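Nitrate transport protein nrtA (Synechocystis sp., PDB 2G29) binds nitrate, and probably also serves nitrite uptake, as the periplasmic solute-binding component of the NrtABCD ABC transporter. Local coordinates at residues Ala35-Ile40 against Gly87-His93; Thr43-Pro47 against Met319-Trp323; Pro156-Phe162 against Asp185-Val191; Val197-Lys201 against Gln217-Val223; Glu212-Gln217 against Glu294-Arg299. One frame throughout, in Å; residues are numbered along the deposited sequence.

Interactions 1 and 3 are parallel strand pairings, one in each of the two five-stranded sheets; interaction 1 is mostly buried, whereas interaction 3 lies at a sheet border and is partly open to solvent. Interactions 4 and 5 share Q217 and helix 214-221, yet differ in chemistry: interaction 4 is partly exposed packing of valines against aliphatic and polar side-chain groups, while interaction 5 is buried and carries a salt bridge. Interaction 2, also buried, relies on a bridging water and a tyrosine-supported amide. It touches interaction 1 where A45 packs on F39 and I40, and interaction 5 through T43 and E212, so it occupies the ground between them.

Interaction 1: residues Ala35-Ile40 against Gly87-His93; sequences AKLGFI and GGIDGAH
K36 is gripped at both ends of its backbone by D90. Its N donates to D90 OD2 over 2.8 Å (161° at the hydrogen), and OD2 accepts with the lone pair pointing away from the other carboxylate oxygen. In return, D90 N donates to K36 O at 2.9 Å, lying in the carbonyl plane. The D90 side chain can do this because CG stands beside its own backbone N (chi1 -56°), which turns carboxylate and amide N-H to the same neighbour. G91 N adds a second, weak bond to K36 O. Further along, the pairing becomes regular parallel strand: G38 N reaches G91 O at 2.8 Å, and H93 N reaches G38 O at 2.9 Å.

Aliphatic groups close round this backbone frame. I89 places CD1 3.9 Å from G38 N, on the glycine that has no side chain to hold it off, and A92 CB sits 3.6 Å from G38 O. The side chain of H93 lies beside F39 and I40, where the chain turns a corner.

In the second shell, S84 hydrogen-bonds the other carboxylate oxygen of D90, which fixes the rotation of that group. L37 and F39 bond with their backbones to strand 66-69, placing strand 36-39 inside the sheet, while I40 rests on the nitrate-binding W73 and H93 on K240. The chemistry implies a parallel ladder whose first rung is completed by an aspartate side chain in place of a strand amide's usual carbonyl partner, with its far end leading to the nitrate site.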
# COMPACT_ATOMS: atom_id res chain seq x y z
N ALA A 35 19.80 7.77 7.15
CA ALA A 35 18.63 8.24 6.40
C ALA A 35 17.51 8.05 7.41
O ALA A 35 17.61 7.21 8.30
CB ALA A 35 18.38 7.37 5.15
N LYS A 36 16.47 8.88 7.32
CA LYS A 36 15.32 8.75 8.22
C LYS A 36 14.17 8.24 7.35
O LYS A 36 13.69 8.96 6.47
CB LYS A 36 14.95 10.11 8.85
CG LYS A 36 16.03 10.62 9.84
CD LYS A 36 15.41 11.43 10.97
CE LYS A 36 15.05 12.81 10.60
NZ LYS A 36 14.16 13.40 11.65
N LEU A 37 13.76 6.99 7.59
CA LEU A 37 12.70 6.36 6.81
C LEU A 37 11.46 6.11 7.63
O LEU A 37 11.49 5.39 8.65
CB LEU A 37 13.21 5.04 6.24
CG LEU A 37 14.51 5.12 5.44
CD1 LEU A 37 14.88 3.71 4.99
CD2 LEU A 37 14.32 6.06 4.25
N GLY A 38 10.36 6.70 7.20
CA GLY A 38 9.14 6.48 7.96
C GLY A 38 8.40 5.21 7.57
O GLY A 38 8.60 4.68 6.46
N PHE A 39 7.61 4.68 8.51
CA PHE A 39 6.71 3.55 8.18
C PHE A 39 5.45 3.69 9.02
O PHE A 39 5.47 4.34 10.07
CB PHE A 39 7.35 2.17 8.46
CG PHE A 39 7.44 1.81 9.92
CD1 PHE A 39 6.47 0.99 10.51
CD2 PHE A 39 8.49 2.30 10.72
CE1 PHE A 39 6.55 0.66 11.87
CE2 PHE A 39 8.58 1.99 12.05
CZ PHE A 39 7.61 1.17 12.64
N ILE A 40 4.37 3.08 8.54
CA ILE A 40 3.12 3.02 9.28
C ILE A 40 3.05 1.54 9.73
O ILE A 40 3.53 0.62 9.00
CB ILE A 40 1.93 3.42 8.37
CG1 ILE A 40 1.97 4.93 8.06
CG2 ILE A 40 0.62 3.09 9.03
CD1 ILE A 40 3.28 5.45 7.56
N GLY A 87 13.70 18.41 10.49
CA GLY A 87 13.14 17.53 11.52
C GLY A 87 12.17 16.45 11.08
O GLY A 87 11.59 15.77 11.92
N GLY A 88 12.02 16.30 9.77
CA GLY A 88 11.12 15.29 9.21
C GLY A 88 11.85 14.05 8.73
O GLY A 88 12.80 13.59 9.37
N ILE A 89 11.41 13.50 7.60
CA ILE A 89 12.01 12.26 7.10
C ILE A 89 12.45 12.41 5.64
O ILE A 89 12.00 13.32 4.92
CB ILE A 89 11.01 11.01 7.26
CG1 ILE A 89 9.71 11.29 6.46
CG2 ILE A 89 10.72 10.75 8.73
CD1 ILE A 89 8.70 10.19 6.64
N ASP A 90 13.34 11.52 5.21
CA ASP A 90 13.89 11.49 3.86
C ASP A 90 13.11 10.60 2.89
O ASP A 90 13.17 10.80 1.67
CB ASP A 90 15.34 10.97 3.89
CG ASP A 90 16.25 11.78 4.82
OD1 ASP A 90 16.45 12.98 4.56
OD2 ASP A 90 16.74 11.21 5.82
N GLY A 91 12.43 9.59 3.44
CA GLY A 91 11.68 8.68 2.61
C GLY A 91 10.75 7.88 3.49
O GLY A 91 10.73 8.04 4.72
N ALA A 92 10.00 6.97 2.88
CA ALA A 92 9.02 6.20 3.65
C ALA A 92 8.46 5.01 2.93
O ALA A 92 8.50 4.94 1.70
CB ALA A 92 7.82 7.12 3.97
N HIS A 93 7.94 4.08 3.74
CA HIS A 93 7.10 2.97 3.28
C HIS A 93 5.85 3.85 3.08
O HIS A 93 5.41 4.54 3.99
CB HIS A 93 7.01 1.93 4.42
CG HIS A 93 5.64 1.38 4.71
ND1 HIS A 93 5.08 0.31 4.06
CD2 HIS A 93 4.79 1.70 5.72
CE1 HIS A 93 3.94 -0.03 4.67
NE2 HIS A 93 3.76 0.80 5.68

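Interaction 2: residues Thr43-Pro47 against Met319-Trp323; sequences TDAAP and MQKYW
Q320 and Y322 meet T43, D44 and P47 in a buried contact between an irregular loop and the turn that leads into helix 46-53; their link is packing plus one bridging water. Water 1 accepts from D44 N at 3.1 Å and from Q320 NE2 at 2.7 Å, joining backbone to amide. Q320 reaches over with its chain extended beyond CG (chi2 -172°), bringing OE1 to 3.4 Å from D44 CB. The two side chains run about perpendicular, although the carboxylate and amide planes are only 18° apart.

What holds the amide in this rotation is a set of bonds at both of its ends. Y322 OH donates to Q320 OE1 at 2.9 Å, from a position tilted 26° off the carbonyl plane, while NE2 also bonds G125 O outside the contact. The same phenol oxygen touches T43 CG2 at 3.6 Å, and the Y322 ring meets P47 through CD2, 4.4 Å from P47 CD. Within the turn, A46 N bonds T43 O at 2.9 Å.

D44 faces the site itself: its OD2 forms a salt bridge with K240, a nitrate-binding residue, and its side chain lies about 4 Å at the nearest atoms from a bound nitrate ion. D44 is thus probably a second-shell residue behind K240, backed from further out by the Q320 amide and the water, at the ligand pocket of a two-domain, C-clamp-shaped periplasmic binding protein of the NMT1-like family.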
# COMPACT_ATOMS: atom_id res chain seq x y z
N THR A 43 1.99 -4.77 8.10
CA THR A 43 2.87 -5.86 7.70
C THR A 43 3.67 -5.53 6.46
O THR A 43 4.83 -5.96 6.34
CB THR A 43 2.08 -7.13 7.49
OG1 THR A 43 1.23 -7.32 8.62
CG2 THR A 43 3.03 -8.34 7.39
N ASP A 44 3.11 -4.76 5.52
CA ASP A 44 3.86 -4.44 4.32
C ASP A 44 5.01 -3.43 4.50
O ASP A 44 5.70 -3.08 3.54
CB ASP A 44 2.94 -4.06 3.15
CG ASP A 44 1.90 -3.02 3.50
OD1 ASP A 44 2.17 -2.13 4.31
OD2 ASP A 44 0.82 -3.10 2.89
N ALA A 45 5.25 -3.01 5.74
CA ALA A 45 6.42 -2.19 6.07
C ALA A 45 7.57 -3.14 6.44
O ALA A 45 8.68 -2.70 6.65
CB ALA A 45 6.11 -1.30 7.28
N ALA A 46 7.26 -4.45 6.52
CA ALA A 46 8.29 -5.43 6.94
C ALA A 46 9.66 -5.29 6.29
O ALA A 46 10.66 -5.34 6.98
CB ALA A 46 7.80 -6.86 6.76
N PRO A 47 9.73 -5.11 4.98
CA PRO A 47 11.05 -4.98 4.36
C PRO A 47 11.90 -3.87 4.96
O PRO A 47 13.11 -4.03 5.13
CB PRO A 47 10.74 -4.76 2.88
CG PRO A 47 9.32 -4.31 2.85
CD PRO A 47 8.64 -5.05 3.98
N MET A 319 -1.94 -13.66 -0.91
CA MET A 319 -1.28 -13.09 0.26
C MET A 319 -0.25 -12.01 -0.12
O MET A 319 0.13 -11.87 -1.28
CB MET A 319 -0.57 -14.19 1.06
CG MET A 319 0.65 -14.78 0.37
SD MET A 319 1.28 -16.25 1.21
CE MET A 319 1.84 -15.54 2.75
N GLN A 320 0.22 -11.24 0.86
CA GLN A 320 1.22 -10.22 0.59
C GLN A 320 2.49 -10.88 0.03
O GLN A 320 2.95 -11.91 0.54
CB GLN A 320 1.50 -9.39 1.84
CG GLN A 320 0.45 -8.32 2.13
CD GLN A 320 0.86 -7.39 3.25
OE1 GLN A 320 2.04 -7.27 3.58
NE2 GLN A 320 0.05 -6.63 3.98
N LYS A 321 3.02 -10.29 -1.03
CA LYS A 321 4.24 -10.77 -1.66
C LYS A 321 5.19 -9.59 -1.75
O LYS A 321 4.77 -8.48 -2.10
CB LYS A 321 3.94 -11.31 -3.07
CG LYS A 321 3.08 -12.54 -3.11
CD LYS A 321 2.59 -12.74 -4.55
CE LYS A 321 1.69 -13.97 -4.66
NZ LYS A 321 1.10 -14.15 -6.01
N TYR A 322 6.47 -9.85 -1.49
CA TYR A 322 7.51 -8.83 -1.47
C TYR A 322 8.57 -9.06 -2.54
O TYR A 322 9.40 -8.21 -2.75
CB TYR A 322 8.23 -8.78 -0.10
CG TYR A 322 7.27 -8.75 1.07
CD1 TYR A 322 7.14 -9.86 1.92
CD2 TYR A 322 6.43 -7.66 1.28
CE1 TYR A 322 6.18 -9.89 2.93
CE2 TYR A 322 5.48 -7.67 2.29
CZ TYR A 322 5.35 -8.79 3.11
OH TYR A 322 4.37 -8.86 4.07
N TRP A 323 8.54 -10.21 -3.20
CA TRP A 323 9.56 -10.48 -4.20
C TRP A 323 9.07 -11.39 -5.32
O TRP A 323 9.29 -11.08 -6.48
CB TRP A 323 10.77 -11.11 -3.52
CG TRP A 323 11.95 -11.12 -4.42
CD1 TRP A 323 12.49 -12.21 -5.08
CD2 TRP A 323 12.78 -10.02 -4.73
NE1 TRP A 323 13.61 -11.83 -5.78
CE2 TRP A 323 13.80 -10.49 -5.59
CE3 TRP A 323 12.75 -8.67 -4.39
CZ2 TRP A 323 14.78 -9.66 -6.09
CZ3 TRP A 323 13.71 -7.85 -4.89
CH2 TRP A 323 14.72 -8.33 -5.73
O HOH W 1 0.04 -4.41 5.43

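Interaction 3: residues Pro156-Phe162 against Asp185-Val191; sequences PKVAMTF and DFSTIVV
V158 and F186 make the closest side-chain contact of this pairing, with V158 CG2 lying 3.5 Å from F186 CD1. T188 CG2 joins them at the edge of the same ring, in its plane, and meets V158 CG2 at 3.7 Å. A chi1 of 65° places F186 CG between its backbone N and carbonyl carbon and brings the ring alongside V158, which meets it obliquely. Beneath this cluster, five backbone hydrogen bonds, from S187 N to P156 O through V191 N to M160 O, tie the segments in parallel register; V158 N to S187 O and I189 N to V158 O are both 2.9 Å long. The short strand axes are 4.6 Å apart and cross at -40°, a marked twist.

On the opposite face the packing divides. A159 CB is buried against V191 CG2 at 3.8 Å and against I189 CG1. Nearer the start of the strands, K157 is only partly exposed to solvent and uses its aliphatic part: bent at chi2 (-58°), it lays CD 3.8 Å from I189 CG2 and crosses that side chain at about a right angle. S187 stands alongside, also partly exposed. V190 is solvent-exposed on the V158 face, and M160 folds across to it, putting CE 3.7 Å from V190 CG2.

Strand 187-190 borders its sheet, while 157-160 is bonded on its other side to strand 207-211. Helix 166-177 connects the two strands as a beta-alpha-beta unit and packs on F186 and T188, whose OG1 bonds R172; helix 196-201 covers A159 and V191 from the other face.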
# COMPACT_ATOMS: atom_id res chain seq x y z
N PRO A 156 -24.03 7.46 6.02
CA PRO A 156 -23.09 6.36 6.27
C PRO A 156 -21.69 6.71 5.81
O PRO A 156 -21.50 7.25 4.71
CB PRO A 156 -23.69 5.17 5.50
CG PRO A 156 -24.53 5.81 4.42
CD PRO A 156 -25.08 7.06 5.05
N LYS A 157 -20.72 6.39 6.64
CA LYS A 157 -19.34 6.66 6.30
C LYS A 157 -18.58 5.37 6.04
O LYS A 157 -18.88 4.32 6.62
CB LYS A 157 -18.63 7.38 7.47
CG LYS A 157 -19.28 8.66 8.00
CD LYS A 157 -19.42 9.70 6.91
CE LYS A 157 -19.90 11.05 7.45
NZ LYS A 157 -20.02 12.08 6.36
N VAL A 158 -17.61 5.44 5.15
CA VAL A 158 -16.73 4.29 4.96
C VAL A 158 -15.32 4.86 5.17
O VAL A 158 -14.99 5.97 4.69
CB VAL A 158 -16.86 3.64 3.58
CG1 VAL A 158 -18.32 3.22 3.34
CG2 VAL A 158 -16.40 4.56 2.53
N ALA A 159 -14.48 4.15 5.92
CA ALA A 159 -13.15 4.69 6.20
C ALA A 159 -12.05 4.14 5.32
O ALA A 159 -12.03 2.94 4.99
CB ALA A 159 -12.77 4.43 7.66
N MET A 160 -11.15 5.04 4.94
CA MET A 160 -9.98 4.69 4.15
C MET A 160 -8.82 5.42 4.81
O MET A 160 -8.98 6.10 5.83
CB MET A 160 -10.17 4.99 2.67
CG MET A 160 -10.78 6.32 2.30
SD MET A 160 -9.62 7.69 2.58
CE MET A 160 -10.64 9.13 2.04
N THR A 161 -7.63 5.26 4.23
CA THR A 161 -6.42 5.70 4.93
C THR A 161 -5.77 7.03 4.54
O THR A 161 -4.91 7.50 5.26
CB THR A 161 -5.39 4.59 4.76
OG1 THR A 161 -5.14 4.45 3.37
CG2 THR A 161 -5.90 3.27 5.30
N PHE A 162 -6.16 7.59 3.41
CA PHE A 162 -5.60 8.83 2.91
C PHE A 162 -6.36 9.13 1.63
O PHE A 162 -6.56 8.22 0.82
CB PHE A 162 -4.10 8.67 2.54
CG PHE A 162 -3.42 9.99 2.26
CD1 PHE A 162 -3.10 10.85 3.30
CD2 PHE A 162 -3.18 10.38 0.95
CE1 PHE A 162 -2.53 12.11 3.05
CE2 PHE A 162 -2.60 11.64 0.68
CZ PHE A 162 -2.29 12.49 1.72
N ASP A 185 -24.46 7.71 -1.89
CA ASP A 185 -24.85 6.59 -1.06
C ASP A 185 -24.00 6.43 0.20
O ASP A 185 -24.39 5.73 1.15
CB ASP A 185 -24.78 5.32 -1.89
CG ASP A 185 -25.64 5.42 -3.15
OD1 ASP A 185 -26.88 5.56 -3.00
OD2 ASP A 185 -25.10 5.39 -4.26
N PHE A 186 -22.83 7.06 0.21
CA PHE A 186 -21.93 7.03 1.36
C PHE A 186 -20.90 8.12 1.19
O PHE A 186 -20.78 8.70 0.11
CB PHE A 186 -21.21 5.68 1.46
CG PHE A 186 -20.30 5.42 0.32
CD1 PHE A 186 -18.94 5.78 0.38
CD2 PHE A 186 -20.79 4.86 -0.86
CE1 PHE A 186 -18.12 5.59 -0.71
CE2 PHE A 186 -19.97 4.66 -1.96
CZ PHE A 186 -18.61 5.04 -1.88
N SER A 187 -20.19 8.42 2.27
CA SER A 187 -19.11 9.42 2.24
C SER A 187 -17.86 8.72 2.75
O SER A 187 -17.96 7.84 3.62
CB SER A 187 -19.40 10.60 3.18
OG SER A 187 -20.62 11.25 2.85
N THR A 188 -16.70 9.09 2.20
CA THR A 188 -15.45 8.52 2.68
C THR A 188 -14.90 9.40 3.78
O THR A 188 -15.11 10.63 3.79
CB THR A 188 -14.38 8.37 1.55
OG1 THR A 188 -14.22 9.61 0.87
CG2 THR A 188 -14.75 7.25 0.58
N ILE A 189 -14.25 8.78 4.76
CA ILE A 189 -13.58 9.51 5.84
C ILE A 189 -12.19 8.91 5.97
O ILE A 189 -11.98 7.76 5.58
CB ILE A 189 -14.30 9.42 7.22
CG1 ILE A 189 -14.42 7.97 7.72
CG2 ILE A 189 -15.69 10.06 7.11
CD1 ILE A 189 -14.89 7.90 9.20
N VAL A 190 -11.25 9.69 6.50
CA VAL A 190 -9.88 9.20 6.71
C VAL A 190 -9.68 8.80 8.16
O VAL A 190 -10.00 9.58 9.06
CB VAL A 190 -8.86 10.30 6.40
CG1 VAL A 190 -7.45 9.80 6.72
CG2 VAL A 190 -8.96 10.71 4.94
N VAL A 191 -9.13 7.60 8.39
CA VAL A 191 -8.79 7.13 9.73
C VAL A 191 -7.36 6.55 9.64
O VAL A 191 -7.07 5.76 8.73
CB VAL A 191 -9.76 5.99 10.24
CG1 VAL A 191 -9.30 5.48 11.60
CG2 VAL A 191 -11.20 6.52 10.35

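Interaction 4: residues Val197-Lys201 against Gln217-Val223; sequences VANVK and QTVNQGV
V197 sets both methyls against Q217 OE1, CG2 at 3.6 Å and CG1 at 3.7 Å. CG2 also meets T218 OG1 at 3.6 Å, whereas CG1, anti to the backbone N (chi1 173°), also meets Q221 NE2, 3.6 Å away. The approaches differ: Q217 runs across V197 at about a right angle, while T218 slides past it in the opposite direction. T218 OG1 bonds W214 O, and Q217 NE2, at the other end of the amide, bonds D295.

A turn later, V223 is the receiving side chain. Its CG2 meets V200 CG1 at 3.9 Å, and its CG1 meets the aliphatic part of K201 at CG, also 3.9 Å away; both side chains lie slantwise to it. G222 ends the helix in a Schellman motif, with V223 N bonded to T218 O at 3.1 Å, which folds V223 back toward helix 196-201.

The axes of segments 197-201 and 217-221 approach to 10.8 Å at their closest and cross at -46°, a spacing bridged by side chains from both helices. Both helices rest on strand 207-211, where V200 and T218 touch F208, and this strand lies between them in the chain.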
# COMPACT_ATOMS: atom_id res chain seq x y z
N VAL A 197 -9.33 -0.21 13.88
CA VAL A 197 -10.04 -1.11 14.77
C VAL A 197 -10.75 -0.33 15.90
O VAL A 197 -11.94 -0.57 16.18
CB VAL A 197 -9.05 -2.20 15.32
CG1 VAL A 197 -9.73 -3.06 16.42
CG2 VAL A 197 -8.64 -3.11 14.20
N ALA A 198 -10.07 0.64 16.51
CA ALA A 198 -10.71 1.41 17.60
C ALA A 198 -11.92 2.18 17.09
O ALA A 198 -12.93 2.33 17.81
CB ALA A 198 -9.71 2.39 18.19
N ASN A 199 -11.84 2.66 15.86
CA ASN A 199 -12.95 3.40 15.29
C ASN A 199 -14.15 2.53 14.96
O ASN A 199 -15.29 2.93 15.24
CB ASN A 199 -12.50 4.17 14.04
CG ASN A 199 -11.95 5.53 14.39
OD1 ASN A 199 -12.67 6.52 14.34
ND2 ASN A 199 -10.68 5.58 14.79
N VAL A 200 -13.94 1.33 14.42
CA VAL A 200 -15.10 0.51 14.10
C VAL A 200 -15.79 0.08 15.40
O VAL A 200 -17.01 -0.07 15.46
CB VAL A 200 -14.75 -0.71 13.15
CG1 VAL A 200 -14.04 -1.81 13.90
CG2 VAL A 200 -16.05 -1.21 12.47
N LYS A 201 -15.00 -0.03 16.46
CA LYS A 201 -15.55 -0.38 17.77
C LYS A 201 -16.54 0.67 18.26
O LYS A 201 -17.42 0.35 19.08
CB LYS A 201 -14.43 -0.56 18.80
CG LYS A 201 -13.42 -1.63 18.43
CD LYS A 201 -12.31 -1.72 19.46
CE LYS A 201 -12.86 -1.67 20.87
NZ LYS A 201 -13.02 -0.27 21.36
N GLN A 217 -7.00 -8.51 12.89
CA GLN A 217 -7.25 -8.13 14.26
C GLN A 217 -8.74 -7.85 14.43
O GLN A 217 -9.32 -8.14 15.46
CB GLN A 217 -6.43 -6.91 14.63
CG GLN A 217 -6.76 -6.46 16.06
CD GLN A 217 -5.85 -5.38 16.58
OE1 GLN A 217 -6.20 -4.20 16.56
NE2 GLN A 217 -4.66 -5.77 17.02
N THR A 218 -9.35 -7.27 13.40
CA THR A 218 -10.79 -6.97 13.46
C THR A 218 -11.59 -8.26 13.69
O THR A 218 -12.51 -8.29 14.54
CB THR A 218 -11.25 -6.35 12.13
OG1 THR A 218 -10.61 -5.07 11.94
CG2 THR A 218 -12.74 -6.14 12.13
N VAL A 219 -11.22 -9.30 12.93
CA VAL A 219 -11.87 -10.61 13.03
C VAL A 219 -11.61 -11.24 14.40
O VAL A 219 -12.54 -11.68 15.10
CB VAL A 219 -11.36 -11.54 11.91
CG1 VAL A 219 -11.80 -12.99 12.17
CG2 VAL A 219 -11.91 -11.08 10.55
N ASN A 220 -10.35 -11.25 14.81
CA ASN A 220 -10.03 -11.87 16.08
C ASN A 220 -10.63 -11.18 17.28
O ASN A 220 -10.95 -11.85 18.27
CB ASN A 220 -8.50 -12.03 16.25
CG ASN A 220 -7.90 -13.10 15.34
OD1 ASN A 220 -8.60 -13.95 14.84
ND2 ASN A 220 -6.58 -13.05 15.13
N GLN A 221 -10.80 -9.86 17.21
CA GLN A 221 -11.42 -9.16 18.32
C GLN A 221 -12.94 -9.23 18.25
O GLN A 221 -13.63 -8.83 19.19
CB GLN A 221 -10.93 -7.69 18.37
CG GLN A 221 -9.48 -7.60 18.79
CD GLN A 221 -8.99 -6.21 19.14
OE1 GLN A 221 -7.79 -5.98 19.28
NE2 GLN A 221 -9.91 -5.27 19.28
N GLY A 222 -13.47 -9.74 17.13
CA GLY A 222 -14.90 -9.87 16.96
C GLY A 222 -15.64 -8.56 16.80
O GLY A 222 -16.82 -8.48 17.13
N VAL A 223 -14.96 -7.54 16.28
CA VAL A 223 -15.60 -6.24 16.15
C VAL A 223 -16.01 -5.91 14.73
O VAL A 223 -16.41 -4.79 14.43
CB VAL A 223 -14.70 -5.09 16.71
CG1 VAL A 223 -14.48 -5.35 18.20
CG2 VAL A 223 -13.37 -5.04 15.98

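Interaction 5: residues Glu212-Gln217 against Glu294-Arg299; sequences EPWPLQ and EDIIDR
E212 and R299 form a salt bridge, R299 NH1 to E212 OE2 at 2.8 Å, bent to 144° at the hydrogen. The oxygen uses the lone pair on the side of its fellow oxygen and lies near the guanidinium plane, yet the carboxylate plane stands 89° to that of the guanidinium. E212 OE1 is engaged separately: water 2 donates to it at 2.8 Å and to D295 O at 2.7 Å, so both oxygens of this buried carboxylate have partners. A second polar link runs from Q217 NE2 to D295 OD2 at 3.1 Å, although the exact place of that oxygen is less certain.

Between these polar points lies L216. Its CB sits 3.8 Å above the centre of one face of the R299 guanidinium. With CG anti to the backbone N (chi1 178°) the isobutyl group is directed at the loop, and CD2 comes 3.5 Å from D295 O. P213 completes the packing, with CB 4.0 Å from I296 CG1. This proline follows a cis peptide bond and occupies the N-cap position of helix 214-221.

Outside the pair, R299 NH2 bonds the carbonyl of N305, just past strand 303-304, and N220, one turn on in helix 214-221, bonds D295 OD1. E212 joins T43 by its backbone. I296 packs on helix 276-284 through C280 and S284, while D298 and R299 touch I303 and Y304, placing segment 294-299 between the start of helix 214-221, helix 276-284 and strand 303-304.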
# COMPACT_ATOMS: atom_id res chain seq x y z
N GLU A 212 -2.97 -5.31 6.36
CA GLU A 212 -2.68 -6.19 7.49
C GLU A 212 -1.76 -5.42 8.45
O GLU A 212 -0.93 -4.60 8.03
CB GLU A 212 -1.97 -7.45 7.01
CG GLU A 212 -2.77 -8.37 6.05
CD GLU A 212 -4.06 -8.97 6.64
OE1 GLU A 212 -4.34 -8.82 7.86
OE2 GLU A 212 -4.77 -9.64 5.85
N PRO A 213 -1.78 -5.76 9.73
CA PRO A 213 -2.56 -6.82 10.40
C PRO A 213 -3.98 -6.45 10.83
O PRO A 213 -4.67 -7.26 11.45
CB PRO A 213 -1.69 -7.13 11.61
CG PRO A 213 -1.29 -5.70 12.06
CD PRO A 213 -0.91 -5.05 10.70
N TRP A 214 -4.44 -5.26 10.47
CA TRP A 214 -5.72 -4.83 11.02
C TRP A 214 -6.98 -5.58 10.61
O TRP A 214 -7.89 -5.69 11.43
CB TRP A 214 -5.81 -3.28 10.87
CG TRP A 214 -4.52 -2.60 11.33
CD1 TRP A 214 -3.56 -2.04 10.52
CD2 TRP A 214 -3.99 -2.51 12.68
NE1 TRP A 214 -2.50 -1.61 11.26
CE2 TRP A 214 -2.74 -1.89 12.59
CE3 TRP A 214 -4.47 -2.91 13.95
CZ2 TRP A 214 -1.93 -1.63 13.72
CZ3 TRP A 214 -3.67 -2.67 15.08
CH2 TRP A 214 -2.42 -2.03 14.95
N PRO A 215 -7.03 -6.15 9.38
CA PRO A 215 -8.24 -6.91 9.01
C PRO A 215 -8.32 -8.15 9.92
O PRO A 215 -9.37 -8.48 10.42
CB PRO A 215 -7.96 -7.30 7.56
CG PRO A 215 -7.16 -6.08 7.04
CD PRO A 215 -6.19 -5.88 8.20
N LEU A 216 -7.21 -8.85 10.13
CA LEU A 216 -7.28 -10.03 10.98
C LEU A 216 -7.55 -9.64 12.42
O LEU A 216 -8.29 -10.35 13.12
CB LEU A 216 -5.99 -10.86 10.87
CG LEU A 216 -5.95 -12.12 11.79
CD1 LEU A 216 -7.17 -13.02 11.60
CD2 LEU A 216 -4.71 -12.93 11.46
N GLN A 217 -7.00 -8.51 12.89
CA GLN A 217 -7.25 -8.13 14.26
C GLN A 217 -8.74 -7.85 14.43
O GLN A 217 -9.32 -8.14 15.46
CB GLN A 217 -6.43 -6.91 14.63
CG GLN A 217 -6.76 -6.46 16.06
CD GLN A 217 -5.85 -5.38 16.58
OE1 GLN A 217 -6.20 -4.20 16.56
NE2 GLN A 217 -4.66 -5.77 17.02
N GLU A 294 -0.57 -13.41 16.95
CA GLU A 294 -1.74 -14.05 16.37
C GLU A 294 -2.53 -13.22 15.35
O GLU A 294 -3.27 -13.77 14.55
CB GLU A 294 -2.69 -14.51 17.48
CG GLU A 294 -2.22 -15.76 18.25
CD GLU A 294 -1.07 -15.52 19.19
OE1 GLU A 294 -0.43 -16.52 19.57
OE2 GLU A 294 -0.80 -14.36 19.60
N ASP A 295 -2.38 -11.91 15.42
CA ASP A 295 -3.08 -11.04 14.48
C ASP A 295 -2.24 -10.83 13.23
O ASP A 295 -2.72 -10.21 12.26
CB ASP A 295 -3.34 -9.67 15.10
CG ASP A 295 -4.31 -9.73 16.27
OD1 ASP A 295 -5.07 -10.69 16.37
OD2 ASP A 295 -4.30 -8.80 17.08
N ILE A 296 -1.01 -11.33 13.22
CA ILE A 296 -0.13 -11.13 12.08
C ILE A 296 0.22 -12.41 11.31
O ILE A 296 0.18 -12.43 10.07
CB ILE A 296 1.24 -10.52 12.54
CG1 ILE A 296 1.01 -9.41 13.58
CG2 ILE A 296 2.01 -9.94 11.33
CD1 ILE A 296 2.33 -8.81 14.07
N ILE A 297 0.58 -13.46 12.04
CA ILE A 297 1.08 -14.68 11.39
C ILE A 297 0.20 -15.36 10.37
O ILE A 297 0.67 -15.69 9.26
CB ILE A 297 1.54 -15.70 12.47
CG1 ILE A 297 2.30 -16.87 11.82
CG2 ILE A 297 0.35 -16.24 13.23
CD1 ILE A 297 3.56 -16.48 11.11
N ASP A 298 -1.08 -15.58 10.68
CA ASP A 298 -1.89 -16.32 9.72
C ASP A 298 -1.95 -15.69 8.33
O ASP A 298 -1.79 -16.38 7.33
CB ASP A 298 -3.30 -16.56 10.25
CG ASP A 298 -3.33 -17.62 11.35
OD1 ASP A 298 -2.31 -18.35 11.50
OD2 ASP A 298 -4.36 -17.73 12.04
N ARG A 299 -2.16 -14.36 8.27
CA ARG A 299 -2.25 -13.74 6.96
C ARG A 299 -0.92 -13.76 6.22
O ARG A 299 -0.88 -13.82 4.99
CB ARG A 299 -2.79 -12.31 7.09
CG ARG A 299 -4.16 -12.22 7.77
CD ARG A 299 -5.22 -13.01 7.02
NE ARG A 299 -6.54 -12.95 7.64
CZ ARG A 299 -7.43 -11.98 7.49
NH1 ARG A 299 -7.14 -10.92 6.74
NH2 ARG A 299 -8.63 -12.09 8.06
O HOH W 2 -2.41 -10.01 9.54